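Local atomic coordinates of rhamnogalacturonan endolyase YesW (Bacillus subtilis, PDB entry 2Z8S), a protein that cleaves the rhamnogalacturonan of plant cell-wall pectin by endo-type elimination, releasing unsaturated oligosaccharides in a reaction that requires calcium or manganese. Residues G11-K16 / D506-W511; W25-T30 / K52-V57; Q89-V94 / A524-T529. All coordinates share one frame; numbering follows the deposited sequence.

Contact 1 joins strand 13-16 and its lead-in to the calcium-binding loop 506-511, contact 2 lies within the N-terminal beta-sheet domain, and contact 3 pairs two strands of a C-terminal sheet, consistent with the closing blade of a propeller. The centres of contacts 1 and 2 lie about 9 Å apart, and Arg26 NH2 reaches Leu507 O at 2.7 Å, probably as a hydrogen bond. Contacts 1 and 3, with centres about 12 Å apart, meet through Val15 CG2 and Thr529 CG2 at 3.6 Å, and Leu507 CD1 packs on Ile527 CG2. Contacts 2 and 3 do not touch. Both approach the calcium ion of contact 1: the Arg26 side chain comes within about 7 Å of it, that of Thr529 within about 4 Å.

Contact 1: G11-K16 / D506-W511; sequences GLVAVK and DLLGDW. With CA (calcium ion), chain H.
A single backbone hydrogen bond ties Gly11 to the loop 506-511: Gly509 N donates to Gly11 O over 2.6 Å, with an N-H...O angle of 159° and the donor tilted slightly from the carbonyl plane. Around this bond the chains come closest at Gly11 and Leu508, whose CA atoms are 4.6 Å apart. Both glycines have positive phi, and Gly509 lets Val13 approach the loop backbone closely: Val13 CG1 rests 4.0 Å from Gly509 CA, whereas a beta carbon on Gly509 would start in a tight position against that methyl. The two branches of Val13 divide the work. CG2, anti to the backbone N, meets Leu508 CD1 at 4.2 Å, and the two side chains cross at about a right angle, a modest apolar touch beside the backbone bond.

The same turn of loop wraps a calcium ion, bound site number 10 of the enzyme. Leu508 turns its carbonyl to the metal, with O at 2.2 Å; Asp510 O binds at 2.4 Å and Asp506 OD1 at 2.5 Å. A water also bound to the ion donates to Asp510 OD1, and this carboxylate thereby helps to hold a water of the calcium shell. Arg512 O and both carboxylate oxygens of Glu514 complete the shell. With Leu508 and Gly509 adjoining in sequence, the metal is likely to help fix the peptide whose N-H grips Gly11.

Strand 13-16 runs between strand 76-87, parallel to it, and strand 21-24, antiparallel to it, with Val13 bonded to Ser24 and Ala14 to Trp87 through their backbones. The side chains of Val13 and Leu508 both touch Trp87, and the calcium loop connects strands 503-505 and 514-519, so the contact joins the N-terminal sheet to the C-terminal domain.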
loop_
_atom_site.group_PDB
_atom_site.type_symbol
_atom_site.label_atom_id
_atom_site.label_comp_id
_atom_site.label_asym_id
_atom_site.label_seq_id
_atom_site.Cartn_x
_atom_site.Cartn_y
_atom_site.Cartn_z
ATOM N N GLY A 11 4.492 -8.848 16.851
ATOM C CA GLY A 11 3.332 -9.006 15.985
ATOM C C GLY A 11 2.673 -10.346 16.188
ATOM O O GLY A 11 2.040 -10.879 15.281
ATOM N N LEU A 12 2.853 -10.889 17.387
ATOM C CA LEU A 12 2.373 -12.205 17.735
ATOM C C LEU A 12 0.870 -12.220 17.704
ATOM O O LEU A 12 0.214 -11.489 18.446
ATOM C CB LEU A 12 2.844 -12.585 19.132
ATOM C CG LEU A 12 2.354 -13.959 19.581
ATOM C CD1 LEU A 12 3.045 -15.023 18.761
ATOM C CD2 LEU A 12 2.610 -14.179 21.050
ATOM N N VAL A 13 0.324 -13.060 16.840
ATOM C CA VAL A 13 -1.110 -13.191 16.709
ATOM C C VAL A 13 -1.502 -14.651 16.910
ATOM O O VAL A 13 -0.757 -15.565 16.535
ATOM C CB VAL A 13 -1.598 -12.641 15.341
ATOM C CG1 VAL A 13 -1.210 -13.568 14.184
ATOM C CG2 VAL A 13 -3.080 -12.404 15.370
ATOM N N ALA A 14 -2.657 -14.867 17.529
ATOM C CA ALA A 14 -3.153 -16.211 17.755
ATOM C C ALA A 14 -4.588 -16.291 17.276
ATOM O O ALA A 14 -5.436 -15.503 17.695
ATOM C CB ALA A 14 -3.038 -16.579 19.224
ATOM N N VAL A 15 -4.845 -17.223 16.367
ATOM C CA VAL A 15 -6.173 -17.416 15.796
ATOM C C VAL A 15 -6.659 -18.820 16.104
ATOM O O VAL A 15 -5.902 -19.789 15.973
ATOM C CB VAL A 15 -6.166 -17.233 14.263
ATOM C CG1 VAL A 15 -7.583 -17.257 13.709
ATOM C CG2 VAL A 15 -5.468 -15.949 13.886
ATOM N N LYS A 16 -7.918 -18.928 16.520
ATOM C CA LYS A 16 -8.540 -20.233 16.688
ATOM C C LYS A 16 -8.880 -20.803 15.317
ATOM O O LYS A 16 -9.625 -20.190 14.547
ATOM C CB LYS A 16 -9.796 -20.157 17.562
ATOM C CG LYS A 16 -10.432 -21.521 17.821
ATOM C CD LYS A 16 -11.737 -21.414 18.601
ATOM C CE LYS A 16 -12.609 -22.668 18.434
ATOM N NZ LYS A 16 -13.285 -22.739 17.096
ATOM N N ASP A 506 1.272 -7.345 5.389
ATOM C CA ASP A 506 1.829 -8.121 6.466
ATOM C C ASP A 506 1.931 -7.196 7.660
ATOM O O ASP A 506 2.920 -6.493 7.817
ATOM C CB ASP A 506 3.211 -8.631 6.099
ATOM C CG ASP A 506 3.845 -9.386 7.225
ATOM O OD1 ASP A 506 3.099 -9.891 8.089
ATOM O OD2 ASP A 506 5.084 -9.472 7.251
ATOM N N LEU A 507 0.906 -7.189 8.502
ATOM C CA LEU A 507 0.885 -6.303 9.665
ATOM C C LEU A 507 0.749 -7.026 11.009
ATOM O O LEU A 507 0.763 -6.390 12.057
ATOM C CB LEU A 507 -0.167 -5.190 9.502
ATOM C CG LEU A 507 -1.604 -5.523 9.105
ATOM C CD1 LEU A 507 -2.372 -6.275 10.187
ATOM C CD2 LEU A 507 -2.317 -4.255 8.766
ATOM N N LEU A 508 0.623 -8.348 10.975
ATOM C CA LEU A 508 0.690 -9.179 12.182
ATOM C C LEU A 508 1.327 -10.485 11.779
ATOM O O LEU A 508 1.416 -10.779 10.588
ATOM C CB LEU A 508 -0.698 -9.495 12.732
ATOM C CG LEU A 508 -1.584 -8.348 13.202
ATOM C CD1 LEU A 508 -3.027 -8.811 13.261
ATOM C CD2 LEU A 508 -1.125 -7.763 14.538
ATOM N N GLY A 509 1.747 -11.285 12.754
ATOM C CA GLY A 509 2.254 -12.625 12.467
ATOM C C GLY A 509 3.382 -12.706 11.454
ATOM O O GLY A 509 4.113 -11.737 11.239
ATOM N N ASP A 510 3.512 -13.875 10.836
ATOM C CA ASP A 510 4.595 -14.150 9.899
ATOM C C ASP A 510 4.433 -13.445 8.554
ATOM O O ASP A 510 3.529 -12.622 8.377
ATOM C CB ASP A 510 4.775 -15.657 9.703
ATOM C CG ASP A 510 3.569 -16.324 9.077
ATOM O OD1 ASP A 510 2.738 -15.646 8.431
ATOM O OD2 ASP A 510 3.458 -17.551 9.233
ATOM N N TRP A 511 5.299 -13.808 7.607
ATOM C CA TRP A 511 5.488 -13.070 6.359
ATOM C C TRP A 511 4.272 -12.998 5.429
ATOM O O TRP A 511 4.206 -12.103 4.587
ATOM C CB TRP A 511 6.725 -13.581 5.607
ATOM C CG TRP A 511 6.604 -15.002 5.146
ATOM C CD1 TRP A 511 6.967 -16.128 5.838
ATOM C CD2 TRP A 511 6.070 -15.455 3.896
ATOM N NE1 TRP A 511 6.695 -17.246 5.097
ATOM C CE2 TRP A 511 6.145 -16.864 3.898
ATOM C CE3 TRP A 511 5.552 -14.806 2.768
ATOM C CZ2 TRP A 511 5.703 -17.643 2.811
ATOM C CZ3 TRP A 511 5.114 -15.577 1.690
ATOM C CH2 TRP A 511 5.192 -16.978 1.720
HETATM CA CA CA H . 1.337 -11.598 8.498
HETATM O O HOH W 1 0.344 -14.132 9.017
#

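Contact 2: W25-T30 / K52-V57; sequences WRFLGT and KTTNYV
Trp25 lays its indole across Thr54, one face of the ring taking both the backbone and the side chain of that residue. Thr54 CB stands 3.7 Å from the centroid of the five-membered ring and 19° off its normal, a CH-pi contact over the face. Thr54 CG2 comes to 3.4 Å from Trp25 NE1. The carbonyl is covered as well: Thr54 O sits over the middle of the same face, 3.4 Å from CD2 of Trp25. That oxygen is engaged a second time, because Trp25 N donates to Thr54 O over 2.9 Å with an angle of 146°. Trp25 can use its N-H and its ring on one partner because chi1 is 56°, which places CG between its own backbone N and carbonyl carbon and folds the indole back over the Thr54 peptide to which its N-H is hydrogen-bonded.

At the far end of the ring, Trp25 CH2 meets Tyr56 CB at 3.9 Å, near the ring plane, so Tyr56 abuts the edge while Thr54 fills the face. The Thr54 methyl CG2 also touches Phe27 CB at 3.7 Å and is thus held between Trp25 and Phe27. Replacing Trp25 by an alanine would probably strip the cover from Thr54 CB and its carbonyl and open a gap beside Tyr56 CB.

The contact sits just beyond the end of the antiparallel pairing of strands 21-24 and 55-58, the latter an outermost strand of the N-terminal sheet, with Tyr56 bonded to Val23 through the backbone. Strand 36-41 packs against the indole through Phe37, edge-to-face, and Val39. Phe27 leads off to the C-terminal domain, stacking on Tyr539, while Arg26 sends its guanidinium to Leu507 O, Asn9 O and Gly126 O.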
loop_
_atom_site.group_PDB
_atom_site.type_symbol
_atom_site.label_atom_id
_atom_site.label_comp_id
_atom_site.label_asym_id
_atom_site.label_seq_id
_atom_site.Cartn_x
_atom_site.Cartn_y
_atom_site.Cartn_z
ATOM N N TRP A 25 4.189 -14.985 14.089
ATOM C CA TRP A 25 4.842 -13.794 14.594
ATOM C C TRP A 25 5.853 -13.310 13.584
ATOM O O TRP A 25 6.206 -14.041 12.662
ATOM C CB TRP A 25 5.493 -14.057 15.946
ATOM C CG TRP A 25 6.450 -15.185 15.944
ATOM C CD1 TRP A 25 7.803 -15.118 15.741
ATOM C CD2 TRP A 25 6.149 -16.560 16.181
ATOM N NE1 TRP A 25 8.360 -16.370 15.833
ATOM C CE2 TRP A 25 7.366 -17.274 16.101
ATOM C CE3 TRP A 25 4.967 -17.261 16.448
ATOM C CZ2 TRP A 25 7.431 -18.651 16.271
ATOM C CZ3 TRP A 25 5.033 -18.624 16.611
ATOM C CH2 TRP A 25 6.256 -19.309 16.521
ATOM N N ARG A 26 6.293 -12.071 13.741
ATOM C CA ARG A 26 7.222 -11.493 12.798
ATOM C C ARG A 26 8.593 -12.103 13.014
ATOM O O ARG A 26 8.986 -12.375 14.150
ATOM C CB ARG A 26 7.295 -9.978 12.969
ATOM C CG ARG A 26 6.033 -9.230 12.584
ATOM C CD ARG A 26 5.883 -7.981 13.410
ATOM N NE ARG A 26 4.676 -7.252 13.056
ATOM C CZ ARG A 26 4.150 -6.270 13.785
ATOM N NH1 ARG A 26 4.721 -5.902 14.924
ATOM N NH2 ARG A 26 3.045 -5.656 13.376
ATOM N N PHE A 27 9.281 -12.370 11.908
ATOM C CA PHE A 27 10.721 -12.547 11.909
ATOM C C PHE A 27 11.223 -11.132 11.660
ATOM O O PHE A 27 11.117 -10.603 10.550
ATOM C CB PHE A 27 11.136 -13.503 10.792
ATOM C CG PHE A 27 12.610 -13.824 10.758
ATOM C CD1 PHE A 27 13.350 -13.946 11.932
ATOM C CD2 PHE A 27 13.248 -14.048 9.544
ATOM C CE1 PHE A 27 14.712 -14.247 11.892
ATOM C CE2 PHE A 27 14.596 -14.364 9.496
ATOM C CZ PHE A 27 15.336 -14.456 10.672
ATOM N N LEU A 28 11.700 -10.491 12.721
ATOM C CA LEU A 28 12.099 -9.096 12.629
ATOM C C LEU A 28 13.412 -8.977 11.869
ATOM O O LEU A 28 14.248 -9.873 11.921
ATOM C CB LEU A 28 12.144 -8.431 14.008
ATOM C CG LEU A 28 10.803 -8.425 14.768
ATOM C CD1 LEU A 28 10.950 -7.987 16.216
ATOM C CD2 LEU A 28 9.751 -7.573 14.069
ATOM N N GLY A 29 13.552 -7.880 11.128
ATOM C CA GLY A 29 14.712 -7.642 10.269
ATOM C C GLY A 29 15.948 -7.275 11.050
ATOM O O GLY A 29 17.045 -7.144 10.502
ATOM N N THR A 30 15.742 -7.109 12.348
ATOM C CA THR A 30 16.798 -6.908 13.324
ATOM C C THR A 30 17.425 -8.250 13.717
ATOM O O THR A 30 18.523 -8.288 14.301
ATOM C CB THR A 30 16.201 -6.280 14.576
ATOM O OG1 THR A 30 15.085 -7.075 15.003
ATOM C CG2 THR A 30 15.709 -4.858 14.275
ATOM N N LYS A 52 12.521 -22.843 14.082
ATOM C CA LYS A 52 13.084 -21.874 13.156
ATOM C C LYS A 52 11.998 -20.969 12.591
ATOM O O LYS A 52 12.135 -19.750 12.633
ATOM C CB LYS A 52 13.865 -22.562 12.032
ATOM C CG LYS A 52 14.402 -21.599 10.975
ATOM C CD LYS A 52 15.279 -22.287 9.942
ATOM C CE LYS A 52 15.435 -21.398 8.719
ATOM N NZ LYS A 52 16.591 -21.806 7.872
ATOM N N THR A 53 10.922 -21.571 12.078
ATOM C CA THR A 53 9.867 -20.825 11.403
ATOM C C THR A 53 9.056 -20.021 12.402
ATOM O O THR A 53 9.007 -20.356 13.585
ATOM C CB THR A 53 8.922 -21.741 10.592
ATOM O OG1 THR A 53 8.024 -22.420 11.480
ATOM C CG2 THR A 53 9.715 -22.757 9.778
ATOM N N THR A 54 8.420 -18.961 11.909
ATOM C CA THR A 54 7.687 -18.033 12.755
ATOM C C THR A 54 6.186 -18.270 12.775
ATOM O O THR A 54 5.400 -17.338 12.922
ATOM C CB THR A 54 7.947 -16.598 12.354
ATOM O OG1 THR A 54 7.638 -16.443 10.968
ATOM C CG2 THR A 54 9.406 -16.232 12.615
ATOM N N ASN A 55 5.792 -19.522 12.622
ATOM C CA ASN A 55 4.420 -19.904 12.887
ATOM C C ASN A 55 4.375 -21.257 13.567
ATOM O O ASN A 55 5.267 -22.077 13.399
ATOM C CB ASN A 55 3.555 -19.864 11.622
ATOM C CG ASN A 55 4.081 -20.759 10.519
ATOM O OD1 ASN A 55 5.165 -20.537 9.976
ATOM N ND2 ASN A 55 3.305 -21.770 10.169
ATOM N N TYR A 56 3.341 -21.461 14.360
ATOM C CA TYR A 56 3.221 -22.632 15.185
ATOM C C TYR A 56 1.755 -22.924 15.353
ATOM O O TYR A 56 0.949 -22.014 15.477
ATOM C CB TYR A 56 3.846 -22.370 16.554
ATOM C CG TYR A 56 4.081 -23.616 17.375
ATOM C CD1 TYR A 56 5.216 -24.410 17.165
ATOM C CD2 TYR A 56 3.177 -24.002 18.361
ATOM C CE1 TYR A 56 5.442 -25.572 17.914
ATOM C CE2 TYR A 56 3.392 -25.158 19.122
ATOM C CZ TYR A 56 4.529 -25.934 18.894
ATOM O OH TYR A 56 4.748 -27.068 19.645
ATOM N N VAL A 57 1.412 -24.202 15.342
ATOM C CA VAL A 57 0.064 -24.621 15.654
ATOM C C VAL A 57 0.090 -25.281 17.028
ATOM O O VAL A 57 0.788 -26.281 17.239
ATOM C CB VAL A 57 -0.506 -25.578 14.581
ATOM C CG1 VAL A 57 -1.922 -26.003 14.937
ATOM C CG2 VAL A 57 -0.491 -24.918 13.210
#

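Contact 3: Q89-V94 / A524-T529; sequences QPYHSV and ALRIYT
Tyr91 presents its ring to the side chain of Arg526, whose CD lies 3.6 Å from the centroid of the Tyr91 ring; the guanidinium continues flat along that face, its plane 24° from the ring's and the centres 4.1 Å apart. Gln89 CB, just before strand 91-94, covers the opposite face. Chi1 of 58° sets Tyr91 CG between its own N and carbonyl carbon and carries the ring against Arg526. Tyr91 CB in turn lies over the face of Tyr528, 3.6 Å from the centroid and only 3° off the normal. Arg526 thus covers one face of Tyr91 while Tyr91 CB fills the face of Tyr528; the two tyrosine rings themselves meet obliquely. One water bridges Ser93 OG and Arg526 NE, the latter at 3.0 Å, and Arg526 NH1 goes on to Ser489 O.

On the other face of the sheet, Ile527 CD1 is the bump: it rests in the shallow groove where Val94 CG2, 3.7 Å away, and the edge of the His92 ring, with CD2 3.9 Å away, meet. His92 NE2 is taken by Leu158 O, and Leu130 from strand 129-136 packs on Val94 and Ile527.

Backbone bonds keep this shape in register: His92 pairs with Ile527 and Val94 with Leu525, each as a two-bond hydrogen-bonded pair, the straightest being Val94 N to Leu525 O at 2.6 Å. Strand 91-95 thereby joins the late strands 524-528, 514-519 and 503-505 in one antiparallel sheet, consistent with the Velcro closure by which beta-propellers bring their chain ends together.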
loop_
_atom_site.group_PDB
_atom_site.type_symbol
_atom_site.label_atom_id
_atom_site.label_comp_id
_atom_site.label_asym_id
_atom_site.label_seq_id
_atom_site.Cartn_x
_atom_site.Cartn_y
_atom_site.Cartn_z
ATOM N N GLN A 89 -12.674 -15.517 16.094
ATOM C CA GLN A 89 -13.008 -15.546 14.670
ATOM C C GLN A 89 -11.740 -15.484 13.812
ATOM O O GLN A 89 -10.705 -15.015 14.289
ATOM C CB GLN A 89 -13.953 -14.391 14.357
ATOM C CG GLN A 89 -15.299 -14.580 15.023
ATOM C CD GLN A 89 -16.143 -13.334 15.065
ATOM O OE1 GLN A 89 -15.770 -12.332 15.671
ATOM N NE2 GLN A 89 -17.315 -13.401 14.452
ATOM N N PRO A 90 -11.805 -15.954 12.546
ATOM C CA PRO A 90 -10.591 -15.960 11.716
ATOM C C PRO A 90 -10.156 -14.551 11.325
ATOM O O PRO A 90 -9.162 -14.380 10.622
ATOM C CB PRO A 90 -11.009 -16.766 10.477
ATOM C CG PRO A 90 -12.470 -16.593 10.389
ATOM C CD PRO A 90 -12.969 -16.480 11.807
ATOM N N TYR A 91 -10.923 -13.564 11.771
ATOM C CA TYR A 91 -10.583 -12.163 11.617
ATOM C C TYR A 91 -10.709 -11.462 12.946
ATOM O O TYR A 91 -11.496 -11.850 13.812
ATOM C CB TYR A 91 -11.480 -11.467 10.596
ATOM C CG TYR A 91 -12.957 -11.535 10.909
ATOM C CD1 TYR A 91 -13.568 -10.578 11.707
ATOM C CD2 TYR A 91 -13.742 -12.559 10.395
ATOM C CE1 TYR A 91 -14.918 -10.641 11.989
ATOM C CE2 TYR A 91 -15.091 -12.630 10.660
ATOM C CZ TYR A 91 -15.680 -11.674 11.459
ATOM O OH TYR A 91 -17.034 -11.762 11.716
ATOM N N HIS A 92 -9.911 -10.425 13.106
ATOM C CA HIS A 92 -10.086 -9.552 14.223
ATOM C C HIS A 92 -10.996 -8.416 13.781
ATOM O O HIS A 92 -10.836 -7.853 12.698
ATOM C CB HIS A 92 -8.743 -9.032 14.686
ATOM C CG HIS A 92 -8.847 -8.009 15.754
ATOM N ND1 HIS A 92 -9.327 -8.304 17.011
ATOM C CD2 HIS A 92 -8.565 -6.686 15.752
ATOM C CE1 HIS A 92 -9.329 -7.204 17.742
ATOM N NE2 HIS A 92 -8.871 -6.210 17.002
ATOM N N SER A 93 -11.959 -8.088 14.625
ATOM C CA SER A 93 -12.956 -7.090 14.293
ATOM C C SER A 93 -12.576 -5.767 14.947
ATOM O O SER A 93 -12.419 -5.692 16.165
ATOM C CB SER A 93 -14.320 -7.562 14.787
ATOM O OG SER A 93 -15.264 -7.513 13.749
ATOM N N VAL A 94 -12.399 -4.728 14.142
ATOM C CA VAL A 94 -12.126 -3.395 14.687
ATOM C C VAL A 94 -13.381 -2.555 14.526
ATOM O O VAL A 94 -13.701 -2.143 13.422
ATOM C CB VAL A 94 -10.927 -2.693 13.993
ATOM C CG1 VAL A 94 -10.514 -1.456 14.763
ATOM C CG2 VAL A 94 -9.761 -3.640 13.862
ATOM N N ALA A 524 -17.468 -1.880 11.086
ATOM C CA ALA A 524 -16.219 -2.498 11.546
ATOM C C ALA A 524 -15.250 -2.829 10.416
ATOM O O ALA A 524 -15.645 -3.000 9.262
ATOM C CB ALA A 524 -16.502 -3.745 12.372
ATOM N N LEU A 525 -13.968 -2.894 10.761
ATOM C CA LEU A 525 -12.939 -3.391 9.872
ATOM C C LEU A 525 -12.558 -4.784 10.346
ATOM O O LEU A 525 -12.505 -5.039 11.547
ATOM C CB LEU A 525 -11.718 -2.483 9.899
ATOM C CG LEU A 525 -11.824 -1.160 9.158
ATOM C CD1 LEU A 525 -10.511 -0.411 9.301
ATOM C CD2 LEU A 525 -12.149 -1.374 7.694
ATOM N N ARG A 526 -12.314 -5.681 9.398
ATOM C CA ARG A 526 -11.985 -7.062 9.701
ATOM C C ARG A 526 -10.573 -7.316 9.267
ATOM O O ARG A 526 -10.246 -7.162 8.090
ATOM C CB ARG A 526 -12.902 -8.000 8.941
ATOM C CG ARG A 526 -14.346 -7.880 9.332
ATOM C CD ARG A 526 -15.092 -9.042 8.798
ATOM N NE ARG A 526 -16.352 -9.168 9.496
ATOM C CZ ARG A 526 -17.372 -9.902 9.073
ATOM N NH1 ARG A 526 -17.285 -10.586 7.934
ATOM N NH2 ARG A 526 -18.485 -9.934 9.791
ATOM N N ILE A 527 -9.727 -7.688 10.217
ATOM C CA ILE A 527 -8.355 -8.018 9.897
ATOM C C ILE A 527 -8.246 -9.522 9.784
ATOM O O ILE A 527 -8.314 -10.244 10.795
ATOM C CB ILE A 527 -7.381 -7.525 10.968
ATOM C CG1 ILE A 527 -7.680 -6.055 11.307
ATOM C CG2 ILE A 527 -5.918 -7.794 10.527
ATOM C CD1 ILE A 527 -6.846 -5.478 12.458
ATOM N N TYR A 528 -8.093 -9.987 8.547
ATOM C CA TYR A 528 -7.862 -11.395 8.283
ATOM C C TYR A 528 -6.383 -11.684 8.210
ATOM O O TYR A 528 -5.663 -11.051 7.425
ATOM C CB TYR A 528 -8.492 -11.785 6.964
ATOM C CG TYR A 528 -9.983 -11.904 7.025
ATOM C CD1 TYR A 528 -10.589 -13.139 7.287
ATOM C CD2 TYR A 528 -10.803 -10.787 6.809
ATOM C CE1 TYR A 528 -11.986 -13.260 7.333
ATOM C CE2 TYR A 528 -12.187 -10.893 6.858
ATOM C CZ TYR A 528 -12.778 -12.133 7.112
ATOM O OH TYR A 528 -14.150 -12.252 7.160
ATOM N N THR A 529 -5.935 -12.629 9.036
ATOM C CA THR A 529 -4.597 -13.185 8.915
ATOM C C THR A 529 -4.733 -14.657 8.588
ATOM O O THR A 529 -5.683 -15.307 9.029
ATOM C CB THR A 529 -3.735 -12.959 10.180
ATOM O OG1 THR A 529 -2.354 -13.211 9.872
ATOM C CG2 THR A 529 -4.170 -13.857 11.319
HETATM O O HOH W 2 -17.203 -7.885 12.078
#